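PDB 7D3F: dual oxidase maturation factor 1 from Homo sapiens, which may be required for the maturation of the oxidase DUOX1 and for its transport from the endoplasmic reticulum to the plasma membrane. Local coordinates for residues S73-V78 with H247-W252; L101-G106 with F130-G135; R171-A176 with L222-A227; F216-L221 with T257-V262. One frame throughout, in Å; residues are numbered along the deposited sequence.

Contact 1: residues S73-V78 with H247-W252; sequences SSEWSV and HGPAFW
One face of the Trp76 indole carries the methyl of Ala250. Ala250 CB lies 3.9 Å from the centroid of the five-membered ring of Trp76 and 8° off its normal, a CH-pi contact. The six-membered side of the indole reaches the edge of the Phe251 ring, with Trp76 CE3 4.0 Å from Phe251 CD1. These two side chains cross at about a right angle. Phe251 in turn has His247 CG over one face, so the aromatic groups form a continuous patch. Beside it, two carbonyls of 73-78 accept N-H groups of Gly248 and Ala250. Gly248 N, at the N-cap, donates a hydrogen bond to Trp76 O at 2.8 Å, 167° at the hydrogen. Ala250 N reaches Glu75 O at 3.0 Å, more bent at 143°. The Glu75 side chain is bent at chi2 and passes obliquely across the Pro249 ring, with Glu75 CD 3.6 Å from Pro249 CG. Trp76 NE1 hydrogen-bonds Val70 O, near the end of helix 50-72. Ser77 and His247 form an antiparallel non-hydrogen-bonded pair. The contact sits where strands 77-86 and 241-247 meet helix 249-274, with helices 169-199 and 203-229 packed against Trp76.

Contact 2: residues L101-G106 with F130-G135; sequences LQVGLG and FTWRLG
Trp132 CG sits between the backbone N and the carbonyl carbon, chi1 50°, and chi2 of 65° sets the turn of the indole against the 101-106 backbone. Val103 has CG1 anti to its backbone N (chi1 -173°), and this methyl meets the rim of the indole. Val103 CG1 lies in the ring plane, 3.5 Å from Trp132 CH2, and the two side chains cross at about a right angle. The other end of the indole is held by a hydrogen bond. Trp132 NE1 donates to Leu105 O at 3.2 Å, approaching from above the carbonyl plane. Carbon C of Gly106 lies over one face of the ring, toward its rim. Gly106 O accepts a bent hydrogen bond from Trp132 N, also at 3.2 Å. Main chain and side chain of Trp132 therefore bind successive carbonyls of one loop. Arg133 adds its aliphatic part, with CG 3.6 Å from Gly106 CA. Thr131 OG1 bonds to Glu141 on helix 138-148. Strand 107-114 lies between strands 94-103 and 122-131 in the antiparallel sheet, so the contact joins the ends of two non-neighbouring strands, mainly through the loop residues that follow them. Helix 169-199 packs on Val103 through Tyr173.

Contact 3: residues R171-A176 with L222-A227; sequences RQYRLA and LFFSMA
Ala176 and Ala227 meet in an antiparallel helix pair, formed by helices 169-199 and 203-229. Over these short segments the axes come within 9.0 Å and their directions differ by 173°. The close part is built from small residues. Ala176 CB lies 3.5 Å from Ala227 CB, and both methyls start toward the opposite helix. The CA atoms that come closest are those of Ala176 and Phe224, 4.9 Å apart. Phe224 is buried beside the alanines. Its CG is anti to the backbone N (chi1 -172°), and Phe224 CD1 lies 3.9 Å from Ala176 CB. At the far end of that ring, Phe224 CZ comes to the edge of the Tyr173 ring, 4.2 Å from Tyr173 CE1. The Tyr173 hydroxyl makes a weak hydrogen bond with Ser77 OG, and Trp76 meets the Phe224 ring, so this side faces the protein interior.

The other side is looser and partly exposed. Leu175 and Phe223 lie there, and Leu175 CG is 4.4 Å from Phe223 CZ. An aromatic side chain of another protein chain packs on Leu175, while Tyr179 meets the Phe223 ring. The Gln172 side chain borders the last turn of helix 203-229, with Gln172 CB 3.6 Å from Ala227 O. Just outside the pair, the disulfide between Cys167 and Cys234 ties the chain before one helix to the chain after the other. Helix 203-229 is predicted to cross the membrane, and this contact lies near its predicted extracellular end. On the partly exposed side, Phe223 turns its ring edge to the neighbouring backbone, and Phe223 CE2 lies 3.9 Å from Ala176 CA.

Contact 4: residues F216-L221 with T257-V262; sequences FQLLAL and TGLLCV
Two predicted transmembrane helices pack roughly antiparallel here, with Gln217 and Leu218 of helix 203-229 against Gly258 of helix 249-274. The axes of the two segments approach to 8.6 Å with a signed crossing angle of -149°. The close approach is consistent with the lack of a side chain at Gly258, whose CA is 5.0 Å from Gln217 CA. The Gln217 side chain extends beyond CG and crosses Thr257 obliquely. Gln217 OE1 lies 3.3 Å from Thr257 CG2, and Gln217 NE2 is 3.6 Å from Cys261 SG. The Thr257 methyl sits in front of the outer end of the Gln217 amide, between OE1 and NE2 and close to its plane. The Thr257 hydroxyl bonds to Ile253 O in its own helix. Leu218 fills the other side of the contact, with CG anti to the carbonyl carbon (chi1 -64°). Leu218 CD1 lies 4.0 Å from both Leu259 CD2 and Val262 CG2, and the Leu218 side chain crosses each at about a right angle. Helix 50-72 covers the Gln217 side. No hydrogen bond joins the two segments. Leu218, Leu259 and Val262 supply apolar contact, and the buried Gln217 amide meets the other helix by van der Waals contact.

In the fold
Contact 1 lies nearest the centre of the chain and touches the other three. Contact 2 belongs to the same sheet, since strands 77-86 and 94-103 are neighbours in it. Both rely on backbone carbonyls and a tryptophan. Contacts 3 and 4 are helix-helix contacts, lie farther out and share helix 203-229. Contacts 1 and 4 share helix 249-274, and Leu221 packs on Trp76 and Phe251. Tyr173 connects contact 3 to Val103 of contact 2. Contact 2 is mostly buried, while the others are partly so. The clear hydrogen bonds lie in contacts 1 and 2, where strand ends and loops meet; the helix pairs rest mostly on apolar side chains, with a buried Gln217 amide in contact 4.

Contact 1: residues S73-V78 with H247-W252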
# COMPACT_ATOMS: atom_id res chain seq x y z
N SER B 73 15.24 -15.66 5.02
CA SER B 73 16.63 -15.84 5.40
C SER B 73 17.51 -15.96 4.16
O SER B 73 17.15 -16.61 3.18
CB SER B 73 16.80 -17.08 6.27
OG SER B 73 16.54 -18.26 5.53
N SER B 74 18.67 -15.31 4.21
CA SER B 74 19.68 -15.45 3.16
C SER B 74 20.67 -16.56 3.49
O SER B 74 21.88 -16.37 3.50
CB SER B 74 20.40 -14.12 2.95
OG SER B 74 21.13 -13.75 4.11
N GLU B 75 20.15 -17.75 3.77
CA GLU B 75 20.96 -18.89 4.18
C GLU B 75 20.79 -20.07 3.23
O GLU B 75 20.90 -21.23 3.64
CB GLU B 75 20.61 -19.31 5.61
CG GLU B 75 20.93 -18.28 6.68
CD GLU B 75 22.35 -18.40 7.21
OE1 GLU B 75 23.26 -18.73 6.42
OE2 GLU B 75 22.55 -18.17 8.42
N TRP B 76 20.53 -19.79 1.95
CA TRP B 76 20.30 -20.85 0.98
C TRP B 76 21.59 -21.38 0.37
O TRP B 76 21.79 -22.59 0.28
CB TRP B 76 19.35 -20.36 -0.11
CG TRP B 76 17.92 -20.27 0.35
CD1 TRP B 76 17.33 -19.23 0.99
CD2 TRP B 76 16.92 -21.28 0.20
NE1 TRP B 76 16.01 -19.52 1.25
CE2 TRP B 76 15.73 -20.77 0.78
CE3 TRP B 76 16.90 -22.56 -0.36
CZ2 TRP B 76 14.55 -21.50 0.81
CZ3 TRP B 76 15.72 -23.28 -0.33
CH2 TRP B 76 14.56 -22.75 0.25
N SER B 77 22.48 -20.48 -0.06
CA SER B 77 23.78 -20.87 -0.60
C SER B 77 24.85 -20.16 0.23
O SER B 77 25.07 -18.96 0.07
CB SER B 77 23.89 -20.51 -2.08
OG SER B 77 22.91 -21.18 -2.84
N VAL B 78 25.51 -20.89 1.12
CA VAL B 78 26.46 -20.29 2.05
C VAL B 78 27.87 -20.76 1.73
O VAL B 78 28.09 -21.89 1.27
CB VAL B 78 26.10 -20.61 3.52
CG1 VAL B 78 24.68 -20.16 3.82
CG2 VAL B 78 26.28 -22.09 3.82
N HIS B 247 24.67 -25.73 -0.03
CA HIS B 247 23.34 -25.51 0.52
C HIS B 247 23.42 -25.21 2.01
O HIS B 247 23.95 -26.01 2.79
CB HIS B 247 22.46 -26.74 0.26
CG HIS B 247 22.14 -26.95 -1.18
ND1 HIS B 247 22.21 -28.19 -1.79
CD2 HIS B 247 21.73 -26.09 -2.14
CE1 HIS B 247 21.87 -28.08 -3.06
NE2 HIS B 247 21.57 -26.81 -3.30
N GLY B 248 22.90 -24.05 2.40
CA GLY B 248 23.04 -23.57 3.76
C GLY B 248 21.95 -24.08 4.69
O GLY B 248 21.16 -24.96 4.34
N PRO B 249 21.91 -23.52 5.90
CA PRO B 249 20.90 -23.97 6.88
C PRO B 249 19.47 -23.77 6.42
O PRO B 249 18.60 -24.55 6.81
CB PRO B 249 21.23 -23.14 8.12
CG PRO B 249 21.98 -21.95 7.61
CD PRO B 249 22.76 -22.45 6.43
N ALA B 250 19.20 -22.74 5.61
CA ALA B 250 17.84 -22.53 5.13
C ALA B 250 17.38 -23.70 4.26
O ALA B 250 16.23 -24.14 4.35
CB ALA B 250 17.74 -21.22 4.36
N PHE B 251 18.27 -24.21 3.41
CA PHE B 251 17.92 -25.33 2.54
C PHE B 251 17.54 -26.56 3.36
O PHE B 251 16.51 -27.21 3.10
CB PHE B 251 19.09 -25.65 1.61
CG PHE B 251 18.77 -26.65 0.54
CD1 PHE B 251 18.35 -26.23 -0.71
CD2 PHE B 251 18.91 -28.01 0.77
CE1 PHE B 251 18.05 -27.14 -1.70
CE2 PHE B 251 18.62 -28.93 -0.22
CZ PHE B 251 18.19 -28.50 -1.46
N TRP B 252 18.34 -26.89 4.38
CA TRP B 252 18.06 -28.08 5.18
C TRP B 252 16.86 -27.88 6.09
O TRP B 252 16.12 -28.83 6.36
CB TRP B 252 19.30 -28.46 5.98
CG TRP B 252 20.51 -28.67 5.12
CD1 TRP B 252 21.65 -27.92 5.12
CD2 TRP B 252 20.69 -29.68 4.12
NE1 TRP B 252 22.53 -28.41 4.18
CE2 TRP B 252 21.97 -29.49 3.56
CE3 TRP B 252 19.89 -30.73 3.64
CZ2 TRP B 252 22.47 -30.30 2.54
CZ3 TRP B 252 20.39 -31.54 2.64
CH2 TRP B 252 21.66 -31.32 2.10

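Contact 2: residues L101-G106 with F130-G135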
# COMPACT_ATOMS: atom_id res chain seq x y z
N LEU B 101 29.81 -15.62 1.85
CA LEU B 101 28.73 -15.36 0.91
C LEU B 101 27.48 -16.07 1.41
O LEU B 101 27.55 -17.25 1.77
CB LEU B 101 29.11 -15.84 -0.49
CG LEU B 101 28.39 -15.24 -1.69
CD1 LEU B 101 28.76 -13.77 -1.84
CD2 LEU B 101 28.76 -16.01 -2.94
N GLN B 102 26.36 -15.36 1.43
CA GLN B 102 25.08 -15.90 1.89
C GLN B 102 24.03 -15.52 0.86
O GLN B 102 23.42 -14.46 0.93
CB GLN B 102 24.73 -15.35 3.28
CG GLN B 102 25.54 -15.95 4.42
CD GLN B 102 25.14 -15.39 5.76
OE1 GLN B 102 25.02 -14.18 5.93
NE2 GLN B 102 24.91 -16.27 6.73
N VAL B 103 23.83 -16.39 -0.13
CA VAL B 103 22.88 -16.15 -1.20
C VAL B 103 21.51 -16.63 -0.77
O VAL B 103 21.33 -17.82 -0.47
CB VAL B 103 23.32 -16.84 -2.50
CG1 VAL B 103 22.43 -16.42 -3.64
CG2 VAL B 103 24.78 -16.52 -2.80
N GLY B 104 20.55 -15.71 -0.72
CA GLY B 104 19.18 -16.02 -0.40
C GLY B 104 18.27 -15.94 -1.61
O GLY B 104 18.71 -15.90 -2.77
N LEU B 105 16.96 -15.92 -1.33
CA LEU B 105 15.98 -15.88 -2.41
C LEU B 105 15.91 -14.50 -3.05
O LEU B 105 15.84 -14.38 -4.28
CB LEU B 105 14.61 -16.30 -1.89
CG LEU B 105 14.57 -17.66 -1.20
CD1 LEU B 105 13.14 -18.02 -0.84
CD2 LEU B 105 15.19 -18.73 -2.07
N GLY B 106 15.93 -13.44 -2.24
CA GLY B 106 15.78 -12.09 -2.72
C GLY B 106 17.06 -11.31 -2.91
O GLY B 106 17.00 -10.14 -3.32
N PHE B 130 22.81 -7.05 -1.21
CA PHE B 130 22.59 -6.65 -2.60
C PHE B 130 21.41 -7.47 -3.11
O PHE B 130 21.51 -8.69 -3.26
CB PHE B 130 23.83 -6.88 -3.45
CG PHE B 130 25.03 -6.09 -2.99
CD1 PHE B 130 25.89 -6.59 -2.03
CD2 PHE B 130 25.28 -4.83 -3.52
CE1 PHE B 130 26.98 -5.86 -1.61
CE2 PHE B 130 26.38 -4.10 -3.11
CZ PHE B 130 27.23 -4.62 -2.15
N THR B 131 20.29 -6.80 -3.37
CA THR B 131 19.04 -7.47 -3.69
C THR B 131 18.78 -7.44 -5.19
O THR B 131 18.96 -6.41 -5.85
CB THR B 131 17.86 -6.82 -2.95
OG1 THR B 131 17.82 -5.42 -3.26
CG2 THR B 131 18.01 -7.00 -1.45
N TRP B 132 18.34 -8.58 -5.73
CA TRP B 132 17.91 -8.68 -7.11
C TRP B 132 16.42 -8.95 -7.23
O TRP B 132 15.96 -9.50 -8.23
CB TRP B 132 18.70 -9.78 -7.84
CG TRP B 132 18.73 -11.08 -7.11
CD1 TRP B 132 17.67 -11.89 -6.83
CD2 TRP B 132 19.88 -11.74 -6.57
NE1 TRP B 132 18.09 -13.01 -6.15
CE2 TRP B 132 19.45 -12.93 -5.98
CE3 TRP B 132 21.25 -11.42 -6.53
CZ2 TRP B 132 20.32 -13.82 -5.36
CZ3 TRP B 132 22.11 -12.30 -5.92
CH2 TRP B 132 21.65 -13.49 -5.33
N ARG B 133 15.65 -8.58 -6.20
CA ARG B 133 14.21 -8.80 -6.23
C ARG B 133 13.57 -8.00 -7.36
O ARG B 133 14.10 -6.98 -7.81
CB ARG B 133 13.58 -8.41 -4.90
CG ARG B 133 13.61 -9.51 -3.85
CD ARG B 133 12.96 -9.08 -2.55
NE ARG B 133 13.77 -8.12 -1.81
CZ ARG B 133 13.59 -6.80 -1.82
NH1 ARG B 133 12.61 -6.28 -2.54
NH2 ARG B 133 14.39 -6.01 -1.12
N LEU B 134 12.43 -8.49 -7.84
CA LEU B 134 11.72 -7.82 -8.92
C LEU B 134 11.38 -6.39 -8.52
O LEU B 134 10.86 -6.14 -7.43
CB LEU B 134 10.45 -8.60 -9.27
CG LEU B 134 10.60 -10.06 -9.70
CD1 LEU B 134 9.26 -10.62 -10.14
CD2 LEU B 134 11.64 -10.19 -10.80
N GLY B 135 11.67 -5.45 -9.42
CA GLY B 135 11.54 -4.04 -9.13
C GLY B 135 12.77 -3.40 -8.55
O GLY B 135 12.82 -2.16 -8.44

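Contact 3: residues R171-A176 with L222-A227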
# COMPACT_ATOMS: atom_id res chain seq x y z
N ARG B 171 21.47 -14.20 -13.19
CA ARG B 171 20.21 -14.61 -13.79
C ARG B 171 19.66 -15.87 -13.13
O ARG B 171 18.49 -15.92 -12.74
CB ARG B 171 20.38 -14.82 -15.29
CG ARG B 171 19.13 -15.35 -15.98
CD ARG B 171 19.47 -16.19 -17.21
NE ARG B 171 19.98 -15.38 -18.32
CZ ARG B 171 19.21 -14.85 -19.27
NH1 ARG B 171 17.90 -15.05 -19.24
NH2 ARG B 171 19.74 -14.13 -20.24
N GLN B 172 20.50 -16.90 -13.02
CA GLN B 172 20.05 -18.17 -12.47
C GLN B 172 19.65 -18.02 -11.00
O GLN B 172 18.62 -18.56 -10.58
CB GLN B 172 21.13 -19.23 -12.63
CG GLN B 172 21.37 -19.63 -14.07
CD GLN B 172 20.14 -20.21 -14.73
OE1 GLN B 172 19.49 -21.10 -14.19
NE2 GLN B 172 19.81 -19.70 -15.92
N TYR B 173 20.45 -17.31 -10.21
CA TYR B 173 20.12 -17.13 -8.81
C TYR B 173 18.85 -16.30 -8.63
O TYR B 173 18.03 -16.59 -7.76
CB TYR B 173 21.29 -16.50 -8.06
CG TYR B 173 22.19 -17.52 -7.40
CD1 TYR B 173 21.70 -18.36 -6.40
CD2 TYR B 173 23.53 -17.64 -7.76
CE1 TYR B 173 22.52 -19.29 -5.79
CE2 TYR B 173 24.35 -18.57 -7.15
CZ TYR B 173 23.84 -19.39 -6.17
OH TYR B 173 24.66 -20.32 -5.56
N ARG B 174 18.67 -15.27 -9.46
CA ARG B 174 17.46 -14.46 -9.39
C ARG B 174 16.22 -15.30 -9.72
O ARG B 174 15.21 -15.24 -9.01
CB ARG B 174 17.58 -13.27 -10.33
CG ARG B 174 16.39 -12.33 -10.37
CD ARG B 174 16.79 -11.01 -11.00
NE ARG B 174 15.65 -10.18 -11.37
CZ ARG B 174 15.15 -10.10 -12.60
NH1 ARG B 174 15.71 -10.79 -13.59
NH2 ARG B 174 14.11 -9.32 -12.84
N LEU B 175 16.30 -16.10 -10.79
CA LEU B 175 15.18 -16.96 -11.15
C LEU B 175 14.87 -17.96 -10.04
O LEU B 175 13.71 -18.15 -9.65
CB LEU B 175 15.50 -17.69 -12.46
CG LEU B 175 14.45 -18.65 -13.02
CD1 LEU B 175 13.35 -17.88 -13.73
CD2 LEU B 175 15.10 -19.65 -13.97
N ALA B 176 15.91 -18.62 -9.53
CA ALA B 176 15.73 -19.62 -8.48
C ALA B 176 15.11 -19.00 -7.24
O ALA B 176 14.15 -19.53 -6.68
CB ALA B 176 17.07 -20.27 -8.14
N LEU B 222 13.39 -28.31 -4.70
CA LEU B 222 13.80 -28.90 -5.97
C LEU B 222 14.07 -27.83 -7.01
O LEU B 222 15.06 -27.91 -7.76
CB LEU B 222 12.74 -29.89 -6.46
CG LEU B 222 13.07 -30.71 -7.70
CD1 LEU B 222 12.74 -32.17 -7.47
CD2 LEU B 222 12.32 -30.17 -8.91
N PHE B 223 13.21 -26.82 -7.09
CA PHE B 223 13.42 -25.75 -8.06
C PHE B 223 14.69 -24.98 -7.76
O PHE B 223 15.46 -24.66 -8.67
CB PHE B 223 12.22 -24.80 -8.09
CG PHE B 223 12.24 -23.84 -9.25
CD1 PHE B 223 11.49 -24.10 -10.39
CD2 PHE B 223 13.01 -22.69 -9.22
CE1 PHE B 223 11.51 -23.23 -11.46
CE2 PHE B 223 13.04 -21.82 -10.29
CZ PHE B 223 12.29 -22.09 -11.41
N PHE B 224 14.94 -24.67 -6.48
CA PHE B 224 16.16 -23.95 -6.14
C PHE B 224 17.39 -24.77 -6.52
O PHE B 224 18.34 -24.25 -7.12
CB PHE B 224 16.18 -23.60 -4.65
CG PHE B 224 17.32 -22.70 -4.25
CD1 PHE B 224 17.20 -21.33 -4.38
CD2 PHE B 224 18.50 -23.23 -3.75
CE1 PHE B 224 18.25 -20.49 -4.02
CE2 PHE B 224 19.54 -22.40 -3.39
CZ PHE B 224 19.42 -21.03 -3.53
N SER B 225 17.38 -26.06 -6.19
CA SER B 225 18.52 -26.92 -6.52
C SER B 225 18.75 -26.98 -8.03
O SER B 225 19.88 -26.80 -8.51
CB SER B 225 18.31 -28.32 -5.95
OG SER B 225 18.40 -28.32 -4.54
N MET B 226 17.68 -27.22 -8.79
CA MET B 226 17.83 -27.38 -10.24
C MET B 226 18.27 -26.08 -10.90
O MET B 226 19.10 -26.09 -11.81
CB MET B 226 16.52 -27.88 -10.85
CG MET B 226 16.12 -29.29 -10.43
SD MET B 226 17.35 -30.55 -10.85
CE MET B 226 18.13 -30.82 -9.26
N ALA B 227 17.73 -24.94 -10.45
CA ALA B 227 18.07 -23.67 -11.09
C ALA B 227 19.45 -23.17 -10.69
O ALA B 227 20.11 -22.51 -11.49
CB ALA B 227 17.01 -22.62 -10.76

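Contact 4: residues F216-L221 with T257-V262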
# COMPACT_ATOMS: atom_id res chain seq x y z
N PHE B 216 4.70 -28.31 -1.50
CA PHE B 216 5.18 -27.04 -2.04
C PHE B 216 6.55 -26.68 -1.48
O PHE B 216 7.38 -26.11 -2.19
CB PHE B 216 4.17 -25.93 -1.78
CG PHE B 216 3.08 -25.84 -2.82
CD1 PHE B 216 3.37 -25.39 -4.09
CD2 PHE B 216 1.79 -26.22 -2.52
CE1 PHE B 216 2.38 -25.31 -5.05
CE2 PHE B 216 0.79 -26.14 -3.48
CZ PHE B 216 1.09 -25.69 -4.75
N GLN B 217 6.81 -27.01 -0.20
CA GLN B 217 8.15 -26.80 0.33
C GLN B 217 9.18 -27.64 -0.41
O GLN B 217 10.26 -27.15 -0.78
CB GLN B 217 8.18 -27.11 1.83
CG GLN B 217 7.37 -26.15 2.69
CD GLN B 217 7.65 -26.33 4.17
OE1 GLN B 217 8.80 -26.26 4.61
NE2 GLN B 217 6.60 -26.57 4.94
N LEU B 218 8.86 -28.91 -0.66
CA LEU B 218 9.78 -29.77 -1.39
C LEU B 218 9.96 -29.30 -2.83
O LEU B 218 11.05 -29.40 -3.39
CB LEU B 218 9.29 -31.22 -1.36
CG LEU B 218 9.25 -31.87 0.03
CD1 LEU B 218 8.94 -33.36 -0.08
CD2 LEU B 218 10.55 -31.64 0.77
N LEU B 219 8.89 -28.78 -3.44
CA LEU B 219 8.99 -28.24 -4.80
C LEU B 219 9.88 -27.00 -4.83
O LEU B 219 10.65 -26.81 -5.78
CB LEU B 219 7.61 -27.92 -5.35
CG LEU B 219 6.74 -29.11 -5.76
CD1 LEU B 219 5.42 -28.64 -6.34
CD2 LEU B 219 7.48 -30.00 -6.75
N ALA B 220 9.78 -26.14 -3.81
CA ALA B 220 10.68 -25.00 -3.72
C ALA B 220 12.12 -25.45 -3.60
O ALA B 220 13.02 -24.91 -4.27
CB ALA B 220 10.29 -24.11 -2.54
N LEU B 221 12.37 -26.47 -2.76
CA LEU B 221 13.71 -27.03 -2.65
C LEU B 221 14.21 -27.53 -4.00
O LEU B 221 15.34 -27.22 -4.41
CB LEU B 221 13.71 -28.18 -1.65
CG LEU B 221 14.09 -27.91 -0.20
CD1 LEU B 221 14.85 -29.10 0.33
CD2 LEU B 221 14.93 -26.65 -0.09
N THR B 257 11.37 -29.36 7.27
CA THR B 257 10.00 -28.90 7.49
C THR B 257 9.05 -29.46 6.44
O THR B 257 7.93 -29.88 6.76
CB THR B 257 9.96 -27.37 7.49
OG1 THR B 257 10.91 -26.87 8.43
CG2 THR B 257 8.57 -26.88 7.87
N GLY B 258 9.47 -29.49 5.17
CA GLY B 258 8.63 -30.07 4.14
C GLY B 258 8.42 -31.56 4.33
O GLY B 258 7.31 -32.06 4.14
N LEU B 259 9.48 -32.28 4.71
CA LEU B 259 9.32 -33.71 5.00
C LEU B 259 8.39 -33.93 6.19
O LEU B 259 7.56 -34.84 6.17
CB LEU B 259 10.68 -34.35 5.26
CG LEU B 259 11.60 -34.49 4.04
CD1 LEU B 259 12.87 -35.24 4.40
CD2 LEU B 259 10.87 -35.19 2.90
N LEU B 260 8.51 -33.09 7.22
CA LEU B 260 7.62 -33.21 8.38
C LEU B 260 6.17 -32.97 7.98
O LEU B 260 5.28 -33.71 8.40
CB LEU B 260 8.05 -32.23 9.47
CG LEU B 260 7.23 -32.23 10.76
CD1 LEU B 260 7.36 -33.56 11.48
CD2 LEU B 260 7.66 -31.08 11.66
N CYS B 261 5.92 -31.94 7.17
CA CYS B 261 4.55 -31.67 6.73
C CYS B 261 4.01 -32.80 5.87
O CYS B 261 2.84 -33.21 6.02
CB CYS B 261 4.49 -30.35 5.97
SG CYS B 261 4.83 -28.89 6.98
N VAL B 262 4.83 -33.33 4.96
CA VAL B 262 4.39 -34.42 4.09
C VAL B 262 4.06 -35.65 4.93
O VAL B 262 3.02 -36.30 4.73
CB VAL B 262 5.46 -34.74 3.03
CG1 VAL B 262 5.20 -36.10 2.40
CG2 VAL B 262 5.48 -33.65 1.97